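Local coordinates for protein biphenyl 2,3-Dioxygenase Beta Subunit (Sphingobium yanoikuyae, PDB 2GBW) that forms the beta subunit of a ring-hydroxylating dioxygenase, whose family oxidises aromatic compounds, and probably plays a mainly structural part beside the catalytic alpha subunit, at residues Y14-H19 against S104-F109; F109-G114 against E141-R146. All blocks are in the same frame, centred on the assembly; numbering follows the deposited sequence.

Interaction 1: Y14-H19 against S104-F109; sequences YDIEAH and SNVEAF
Ile16 and Glu17 are the two helix residues that meet strand 104-109, and they do so by different means. The apolar part belongs to Ile16, whose two branches each find a partner. With CG1 beside the backbone N (chi1 -69°), Ile16 CG2 lies opposite that N and comes within 4.1 Å of Val106 CG1, the two side chains meeting at a slant. The longer branch runs on extended, delivering Ile16 CD1 methyl to methyl to Ala108 CB at 3.3 Å. That is tighter than usual carbon packing, a local pinch between two methyls.

The polar part is indirect. Glu17 leaves the helix pointing to one side, and the bend in its chain (chi2 -116°) brings the carboxylate back alongside Val106, the two side chains running past each other in opposite senses. The approach is only van der Waals, with Glu17 OE1 3.9 Å from Val106 CG2. A water donates to Glu17 OE2 at 2.8 Å and accepts from Val106 N at 2.9 Å, so the strand's amide and the helix's carboxylate are tied without touching. No direct hydrogen bond joins the two segments, though His13, just before 14-19 on the same helix, bonds Val106 O through NE2.

The axes pass 9.3 Å apart at 128°, the helix running steeply across the strand as it lies against the curved sheet, as in other NTF2-like folds. Ile16 also packs on Leu116 of strand 115-128 and Phe151 of strand 150-160, so the helix touches more than one strand. The other side of the strand belongs to the assembly: Asn105 ND2 hydrogen-bonds Arg21 O of the second subunit, which puts strand 98-112 between its own helix and a neighbouring copy.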
loop_
_atom_site.group_PDB
_atom_site.type_symbol
_atom_site.label_atom_id
_atom_site.label_comp_id
_atom_site.label_asym_id
_atom_site.label_seq_id
_atom_site.Cartn_x
_atom_site.Cartn_y
_atom_site.Cartn_z
ATOM N N TYR B 14 35.238 -3.135 -15.374
ATOM C CA TYR B 14 34.892 -1.725 -15.531
ATOM C C TYR B 14 34.202 -1.498 -16.866
ATOM O O TYR B 14 33.151 -0.837 -16.966
ATOM C CB TYR B 14 36.146 -0.828 -15.478
ATOM C CG TYR B 14 35.723 0.605 -15.697
ATOM C CD1 TYR B 14 35.328 1.395 -14.618
ATOM C CD2 TYR B 14 35.645 1.153 -16.988
ATOM C CE1 TYR B 14 34.919 2.694 -14.800
ATOM C CE2 TYR B 14 35.239 2.473 -17.188
ATOM C CZ TYR B 14 34.861 3.234 -16.088
ATOM O OH TYR B 14 34.404 4.540 -16.209
ATOM N N ASP B 15 34.748 -2.096 -17.906
ATOM C CA ASP B 15 34.186 -1.878 -19.252
ATOM C C ASP B 15 32.771 -2.426 -19.397
ATOM O O ASP B 15 31.926 -1.823 -20.061
ATOM C CB ASP B 15 35.122 -2.493 -20.256
ATOM C CG ASP B 15 36.375 -1.673 -20.457
ATOM O OD1 ASP B 15 36.461 -0.497 -20.022
ATOM O OD2 ASP B 15 37.266 -2.215 -21.099
ATOM N N ILE B 16 32.489 -3.532 -18.729
ATOM C CA ILE B 16 31.140 -4.129 -18.756
ATOM C C ILE B 16 30.168 -3.250 -17.980
ATOM O O ILE B 16 29.072 -2.981 -18.417
ATOM C CB ILE B 16 31.184 -5.568 -18.198
ATOM C CG1 ILE B 16 31.936 -6.511 -19.139
ATOM C CG2 ILE B 16 29.743 -6.070 -17.984
ATOM C CD1 ILE B 16 32.273 -7.931 -18.488
ATOM N N GLU B 17 30.569 -2.761 -16.813
ATOM C CA GLU B 17 29.753 -1.820 -16.068
ATOM C C GLU B 17 29.432 -0.533 -16.865
ATOM O O GLU B 17 28.284 -0.027 -16.813
ATOM C CB GLU B 17 30.454 -1.479 -14.761
ATOM C CG GLU B 17 30.402 -2.653 -13.763
ATOM C CD GLU B 17 29.619 -2.390 -12.486
ATOM O OE1 GLU B 17 28.564 -1.693 -12.514
ATOM O OE2 GLU B 17 30.072 -2.941 -11.442
ATOM N N ALA B 18 30.445 0.027 -17.526
ATOM C CA ALA B 18 30.277 1.209 -18.337
ATOM C C ALA B 18 29.299 0.968 -19.516
ATOM O O ALA B 18 28.453 1.807 -19.795
ATOM C CB ALA B 18 31.647 1.690 -18.837
ATOM N N HIS B 19 29.406 -0.196 -20.167
ATOM C CA HIS B 19 28.443 -0.647 -21.154
ATOM C C HIS B 19 26.997 -0.697 -20.594
ATOM O O HIS B 19 26.088 -0.159 -21.211
ATOM C CB HIS B 19 28.823 -2.049 -21.675
ATOM C CG HIS B 19 27.780 -2.675 -22.547
ATOM N ND1 HIS B 19 27.718 -2.448 -23.908
ATOM C CD2 HIS B 19 26.721 -3.474 -22.245
ATOM C CE1 HIS B 19 26.676 -3.094 -24.401
ATOM N NE2 HIS B 19 26.070 -3.735 -23.421
ATOM N N SER B 104 22.887 -3.543 -10.129
ATOM C CA SER B 104 23.882 -3.868 -9.112
ATOM C C SER B 104 24.373 -5.307 -9.219
ATOM O O SER B 104 23.813 -6.136 -9.944
ATOM C CB SER B 104 23.276 -3.677 -7.697
ATOM O OG SER B 104 24.329 -3.785 -6.756
ATOM N N ASN B 105 25.466 -5.588 -8.500
ATOM C CA ASN B 105 26.017 -6.911 -8.360
ATOM C C ASN B 105 26.401 -7.499 -9.694
ATOM O O ASN B 105 26.074 -8.638 -9.971
ATOM C CB ASN B 105 25.008 -7.845 -7.676
ATOM C CG ASN B 105 25.659 -8.604 -6.549
ATOM O OD1 ASN B 105 25.945 -8.007 -5.484
ATOM N ND2 ASN B 105 25.976 -9.861 -6.773
ATOM N N VAL B 106 26.988 -6.687 -10.558
ATOM C CA VAL B 106 27.434 -7.156 -11.865
ATOM C C VAL B 106 28.627 -8.104 -11.628
ATOM O O VAL B 106 29.596 -7.731 -10.994
ATOM C CB VAL B 106 27.869 -5.961 -12.747
ATOM C CG1 VAL B 106 28.544 -6.419 -14.048
ATOM C CG2 VAL B 106 26.696 -5.096 -13.074
ATOM N N GLU B 107 28.528 -9.351 -12.092
ATOM C CA GLU B 107 29.625 -10.293 -11.989
ATOM C C GLU B 107 29.773 -10.918 -13.352
ATOM O O GLU B 107 28.827 -11.477 -13.892
ATOM C CB GLU B 107 29.356 -11.355 -10.940
ATOM C CG GLU B 107 29.458 -10.834 -9.493
ATOM C CD GLU B 107 29.233 -11.960 -8.488
ATOM O OE1 GLU B 107 28.065 -12.376 -8.353
ATOM O OE2 GLU B 107 30.185 -12.383 -7.816
ATOM N N ALA B 108 30.969 -10.825 -13.894
ATOM C CA ALA B 108 31.281 -11.313 -15.235
ATOM C C ALA B 108 32.341 -12.410 -15.197
ATOM O O ALA B 108 33.278 -12.369 -14.371
ATOM C CB ALA B 108 31.765 -10.173 -16.094
ATOM N N PHE B 109 32.222 -13.359 -16.130
ATOM C CA PHE B 109 33.075 -14.555 -16.164
ATOM C C PHE B 109 33.426 -14.795 -17.611
ATOM O O PHE B 109 32.580 -14.676 -18.467
ATOM C CB PHE B 109 32.330 -15.794 -15.632
ATOM C CG PHE B 109 31.817 -15.647 -14.204
ATOM C CD1 PHE B 109 32.638 -16.000 -13.139
ATOM C CD2 PHE B 109 30.589 -15.109 -13.939
ATOM C CE1 PHE B 109 32.228 -15.879 -11.850
ATOM C CE2 PHE B 109 30.149 -14.973 -12.606
ATOM C CZ PHE B 109 31.004 -15.357 -11.566
HETATM O O HOH W 1 28.005 -4.005 -9.921
#

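Interaction 2: F109-G114 against E141-R146; sequences FEAGNG and EDKLRR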
loop_
_atom_site.group_PDB
_atom_site.type_symbol
_atom_site.label_atom_id
_atom_site.label_comp_id
_atom_site.label_asym_id
_atom_site.label_seq_id
_atom_site.Cartn_x
_atom_site.Cartn_y
_atom_site.Cartn_z
ATOM N N PHE B 109 32.222 -13.359 -16.130
ATOM C CA PHE B 109 33.075 -14.555 -16.164
ATOM C C PHE B 109 33.426 -14.795 -17.611
ATOM O O PHE B 109 32.580 -14.676 -18.467
ATOM C CB PHE B 109 32.330 -15.794 -15.632
ATOM C CG PHE B 109 31.817 -15.647 -14.204
ATOM C CD1 PHE B 109 32.638 -16.000 -13.139
ATOM C CD2 PHE B 109 30.589 -15.109 -13.939
ATOM C CE1 PHE B 109 32.228 -15.879 -11.850
ATOM C CE2 PHE B 109 30.149 -14.973 -12.606
ATOM C CZ PHE B 109 31.004 -15.357 -11.566
ATOM N N GLU B 110 34.698 -15.115 -17.893
ATOM C CA GLU B 110 35.144 -15.446 -19.273
ATOM C C GLU B 110 34.569 -16.819 -19.649
ATOM O O GLU B 110 34.797 -17.817 -18.936
ATOM C CB GLU B 110 36.682 -15.445 -19.359
ATOM C CG GLU B 110 37.377 -14.060 -19.151
ATOM C CD GLU B 110 37.205 -13.055 -20.331
ATOM O OE1 GLU B 110 36.888 -13.475 -21.476
ATOM O OE2 GLU B 110 37.459 -11.830 -20.126
ATOM N N ALA B 111 33.868 -16.914 -20.767
ATOM C CA ALA B 111 32.996 -18.087 -20.995
ATOM C C ALA B 111 33.471 -18.953 -22.146
ATOM O O ALA B 111 32.871 -19.983 -22.459
ATOM C CB ALA B 111 31.592 -17.651 -21.247
ATOM N N GLY B 112 34.521 -18.521 -22.803
ATOM C CA GLY B 112 35.025 -19.229 -23.955
ATOM C C GLY B 112 34.610 -18.563 -25.249
ATOM O O GLY B 112 33.557 -17.900 -25.315
ATOM N N ASN B 113 35.454 -18.754 -26.268
ATOM C CA ASN B 113 35.303 -18.077 -27.553
ATOM C C ASN B 113 35.279 -16.529 -27.451
ATOM O O ASN B 113 34.651 -15.859 -28.274
ATOM C CB ASN B 113 34.015 -18.568 -28.246
ATOM C CG ASN B 113 33.994 -18.237 -29.717
ATOM O OD1 ASN B 113 35.041 -18.250 -30.350
ATOM N ND2 ASN B 113 32.815 -17.907 -30.265
ATOM N N GLY B 114 35.923 -15.967 -26.432
ATOM C CA GLY B 114 35.889 -14.515 -26.203
ATOM C C GLY B 114 34.576 -13.983 -25.638
ATOM O O GLY B 114 34.402 -12.758 -25.474
ATOM N N GLU B 141 20.750 -12.578 -16.785
ATOM C CA GLU B 141 21.822 -13.489 -17.154
ATOM C C GLU B 141 22.084 -13.221 -18.642
ATOM O O GLU B 141 21.237 -13.557 -19.473
ATOM C CB GLU B 141 21.433 -14.943 -16.874
ATOM C CG GLU B 141 21.164 -15.213 -15.397
ATOM C CD GLU B 141 20.587 -16.591 -15.080
ATOM O OE1 GLU B 141 20.329 -17.416 -15.995
ATOM O OE2 GLU B 141 20.403 -16.840 -13.855
ATOM N N ASP B 142 23.222 -12.567 -18.947
ATOM C CA ASP B 142 23.627 -12.215 -20.345
ATOM C C ASP B 142 24.797 -13.054 -20.797
ATOM O O ASP B 142 25.649 -13.431 -19.985
ATOM C CB ASP B 142 24.080 -10.746 -20.453
ATOM C CG ASP B 142 22.946 -9.720 -20.368
ATOM O OD1 ASP B 142 21.746 -10.068 -20.525
ATOM O OD2 ASP B 142 23.292 -8.507 -20.194
ATOM N N LYS B 143 24.867 -13.283 -22.112
ATOM C CA LYS B 143 26.095 -13.597 -22.823
ATOM C C LYS B 143 26.374 -12.382 -23.680
ATOM O O LYS B 143 25.505 -11.957 -24.467
ATOM C CB LYS B 143 25.936 -14.791 -23.738
ATOM C CG LYS B 143 25.507 -16.112 -23.061
ATOM C CD LYS B 143 26.238 -17.312 -23.685
ATOM C CE LYS B 143 27.714 -17.393 -23.249
ATOM N NZ LYS B 143 28.662 -18.065 -24.210
ATOM N N LEU B 144 27.548 -11.795 -23.506
ATOM C CA LEU B 144 27.995 -10.658 -24.309
ATOM C C LEU B 144 29.185 -11.050 -25.154
ATOM O O LEU B 144 29.951 -11.951 -24.787
ATOM C CB LEU B 144 28.471 -9.534 -23.407
ATOM C CG LEU B 144 27.560 -8.965 -22.310
ATOM C CD1 LEU B 144 28.334 -7.860 -21.644
ATOM C CD2 LEU B 144 26.237 -8.409 -22.824
ATOM N N ARG B 145 29.368 -10.372 -26.279
ATOM C CA ARG B 145 30.662 -10.442 -26.962
ATOM C C ARG B 145 31.175 -9.047 -27.236
ATOM O O ARG B 145 30.426 -8.078 -27.318
ATOM C CB ARG B 145 30.579 -11.222 -28.264
ATOM C CG ARG B 145 29.596 -10.621 -29.254
ATOM C CD ARG B 145 29.778 -11.234 -30.654
ATOM N NE ARG B 145 29.145 -12.549 -30.708
ATOM C CZ ARG B 145 27.881 -12.795 -31.053
ATOM N NH1 ARG B 145 27.050 -11.815 -31.416
ATOM N NH2 ARG B 145 27.435 -14.044 -31.035
ATOM N N ARG B 146 32.485 -8.972 -27.373
ATOM C CA ARG B 146 33.168 -7.750 -27.723
ATOM C C ARG B 146 32.775 -7.317 -29.126
ATOM O O ARG B 146 32.695 -8.132 -30.041
ATOM C CB ARG B 146 34.678 -7.955 -27.649
ATOM C CG ARG B 146 35.234 -7.806 -26.237
ATOM C CD ARG B 146 35.430 -9.162 -25.542
ATOM N NE ARG B 146 36.089 -9.022 -24.230
ATOM C CZ ARG B 146 36.393 -10.038 -23.421
ATOM N NH1 ARG B 146 36.132 -11.292 -23.781
ATOM N NH2 ARG B 146 36.960 -9.794 -22.246
HETATM O O HOH W 2 34.063 -11.448 -27.682
#
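Gly114 O takes two donors. Arg146 NH1 reaches it at 2.8 Å, in a bent bond (139° at the hydrogen) that arrives from above the carbonyl plane instead of along a lone pair. A water also donates to Gly114 O, at 2.6 Å, and accepts from Arg146 N at 3.0 Å, so side chain and main chain of Arg146 both serve the same carbonyl.

The guanidinium then spends its end on Glu110. Arg146 NH2 gives a nearly straight bond to Glu110 OE2 at 3.0 Å, while Arg146 NH1 reaches Glu110 OE1 at a longer 3.3 Å. Both oxygens use their syn lone pairs, and the two flat groups lie only 12° from coplanar: a two-pronged, end-on salt bridge that leaves the guanidinium little freedom to turn. The bend in the arginine chain (chi2 98°) helps carry the group over to the glutamate.

Farther along, Lys143 NZ passes 4.2 Å from Ala111 CB, but its charge is paired with Glu115 OE1.

Asn113 and Gly114 have the left-handed backbone angles of a type I' beta turn, the tight hairpin that leads strand 98-112 into strand 115-128. Strand 132-147 lies beyond that middle strand, so the bond to Glu110 spans the start of strand 115-128, while Gly114, in the turn itself, is met directly. With Arg146 and Gly114 exposed, solvent probably screens the attraction between these charges; the coplanar fit and shared NH1 suggest a contact that chiefly fixes the orientation of the arginine and the turn.

Both interactions draw on strand 98-112, their segments sharing Phe109 in sequence, though it takes part in neither contact, and their centres lie about 12 Å apart. Interaction 1 is the buried one: a helix laid on the sheet, sealed by methyl contacts with one bridging water at the side. Interaction 2 sits at the surface, where the same strand ends in a hairpin, and depends on charge, a carbonyl oxygen and water. The first joins two kinds of secondary structure; the second links a strand to the hairpin turn and to the next strand but one. Strand 115-128 ties the two together, since Leu116 touches Ile16 in interaction 1 and Glu110 in interaction 2.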